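Side-chain contact in inositol dehydrogenase (Lactobacillus casei, PDB 4MKX), which probably oxidises scyllo-inositol with NAD as cofactor, as a Rossmann-fold sugar alcohol dehydrogenase of the Gfo/Idh/MocA family: residues Gly190-Leu193 with Asp194-His198. Residues are numbered along the deposited sequence; the frame is centred on the assembly and turned at random.
Sequences GLFL and DMSIH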
loop_
_atom_site.group_PDB
_atom_site.type_symbol
_atom_site.label_atom_id
_atom_site.label_comp_id
_atom_site.label_asym_id
_atom_site.label_seq_id
_atom_site.Cartn_x
_atom_site.Cartn_y
_atom_site.Cartn_z
ATOM N N GLY A 190 15.657 -8.830 -30.741
ATOM C CA GLY A 190 16.371 -8.335 -29.579
ATOM C C GLY A 190 15.440 -7.973 -28.438
ATOM O O GLY A 190 14.238 -7.796 -28.637
ATOM N N LEU A 191 15.999 -7.863 -27.237
ATOM C CA LEU A 191 15.216 -7.521 -26.058
ATOM C C LEU A 191 14.771 -6.066 -26.032
ATOM O O LEU A 191 13.620 -5.765 -25.709
ATOM C CB LEU A 191 16.026 -7.835 -24.794
ATOM C CG LEU A 191 15.358 -7.558 -23.445
ATOM C CD1 LEU A 191 14.212 -8.513 -23.210
ATOM C CD2 LEU A 191 16.383 -7.664 -22.309
ATOM N N PHE A 192 15.679 -5.157 -26.362
ATOM C CA PHE A 192 15.369 -3.743 -26.228
ATOM C C PHE A 192 14.428 -3.287 -27.339
ATOM O O PHE A 192 13.566 -2.435 -27.125
ATOM C CB PHE A 192 16.660 -2.924 -26.168
ATOM C CG PHE A 192 17.559 -3.317 -25.023
ATOM C CD1 PHE A 192 17.256 -2.925 -23.724
ATOM C CD2 PHE A 192 18.695 -4.088 -25.242
ATOM C CE1 PHE A 192 18.075 -3.286 -22.660
ATOM C CE2 PHE A 192 19.518 -4.456 -24.181
ATOM C CZ PHE A 192 19.201 -4.059 -22.886
ATOM N N LEU A 193 14.587 -3.878 -28.517
ATOM C CA LEU A 193 13.678 -3.612 -29.625
ATOM C C LEU A 193 12.275 -4.086 -29.273
ATOM O O LEU A 193 11.285 -3.387 -29.512
ATOM C CB LEU A 193 14.155 -4.349 -30.874
ATOM C CG LEU A 193 13.598 -3.852 -32.201
ATOM C CD1 LEU A 193 14.474 -2.720 -32.715
ATOM C CD2 LEU A 193 13.504 -5.005 -33.202
ATOM N N ASP A 194 12.189 -5.287 -28.711
ATOM C CA ASP A 194 10.896 -5.886 -28.400
ATOM C C ASP A 194 10.209 -5.234 -27.205
ATOM O O ASP A 194 9.008 -4.943 -27.240
ATOM C CB ASP A 194 11.059 -7.389 -28.138
ATOM C CG ASP A 194 11.359 -8.176 -29.399
ATOM O OD1 ASP A 194 11.037 -7.684 -30.505
ATOM O OD2 ASP A 194 11.907 -9.298 -29.281
ATOM N N MET A 195 10.978 -5.002 -26.145
ATOM C CA MET A 195 10.403 -4.656 -24.846
ATOM C C MET A 195 10.512 -3.186 -24.441
ATOM O O MET A 195 9.709 -2.706 -23.641
ATOM C CB MET A 195 11.048 -5.515 -23.743
ATOM C CG MET A 195 10.687 -6.981 -23.807
ATOM S SD MET A 195 8.911 -7.234 -23.637
ATOM C CE MET A 195 8.678 -6.827 -21.905
ATOM N N SER A 196 11.506 -2.473 -24.963
ATOM C CA SER A 196 11.808 -1.153 -24.423
ATOM C C SER A 196 11.372 0.024 -25.282
ATOM O O SER A 196 11.544 1.167 -24.870
ATOM C CB SER A 196 13.307 -1.030 -24.151
ATOM O OG SER A 196 13.737 -2.069 -23.291
ATOM N N ILE A 197 10.839 -0.243 -26.473
ATOM C CA ILE A 197 10.421 0.841 -27.346
ATOM C C ILE A 197 9.374 1.737 -26.686
ATOM O O ILE A 197 9.446 2.955 -26.809
ATOM C CB ILE A 197 9.919 0.330 -28.720
ATOM C CG1 ILE A 197 11.100 -0.210 -29.521
ATOM C CG2 ILE A 197 9.290 1.460 -29.520
ATOM C CD1 ILE A 197 10.854 -0.276 -31.024
ATOM N N HIS A 198 8.420 1.151 -25.960
ATOM C CA HIS A 198 7.425 1.967 -25.283
ATOM C C HIS A 198 8.053 2.804 -24.179
ATOM O O HIS A 198 7.609 3.925 -23.911
ATOM C CB HIS A 198 6.312 1.115 -24.682
ATOM C CG HIS A 198 5.435 0.447 -25.690
ATOM N ND1 HIS A 198 4.646 1.150 -26.575
ATOM C CD2 HIS A 198 5.203 -0.865 -25.935
ATOM C CE1 HIS A 198 3.978 0.300 -27.334
ATOM N NE2 HIS A 198 4.288 -0.931 -26.957
#
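The ring of Phe-192 meets Ser-196 at one edge, near the ring plane, with CD1 lying 3.6 Å from the serine OG, while Leu-341 of helix 328-347 touches the Phe-192 side chain. Phe-192 lies on the short helix 191-195, from which the chain runs on through Ser-196 into helix 197-207 in the C-terminal domain of this Gfo/Idh/MocA protein. Ser-196 OG reaches that edge because it stands beside its own backbone N and anti to the carbonyl carbon (chi1 -56°), and its backbone N donates to Phe-192 O at 3.0 Å. The carboxylate of Asp-194, the other flat group, folds back over the start of the helix. Its OD2 sits 2.8 Å from Gly-190 O, two acceptors side by side; the salt bridge from OD2 to Arg-253 probably offsets their repulsion. Gly-190 is the N-cap residue, with a backbone conformation in which any side chain would press on the carbonyl O of the preceding residue, and its own carbonyl also receives Asp-194 N at 3.2 Å, the donor standing above the carbonyl plane. The following bond is shorter and lies nearer the carbonyl plane: Met-195 N approaches Leu-191 O at 2.8 Å, tilted 24° from that plane. Beside this bond the two side chains cross obliquely, Leu-191 CD1 resting 3.9 Å from Met-195 CG, and both lie on Ala-251 of strand 246-252. The rest of Met-195, bent at chi2 and chi3, leads away, and its side chain touches Ser-169 and Asp-171 of strand 162-172. In helix 197-207, Ile-197 lies by Phe-139 and Ala-338 and turns its longer branch back to helix 191-195, placing CG1 3.2 Å and CD1 3.5 Å from Leu-193 O.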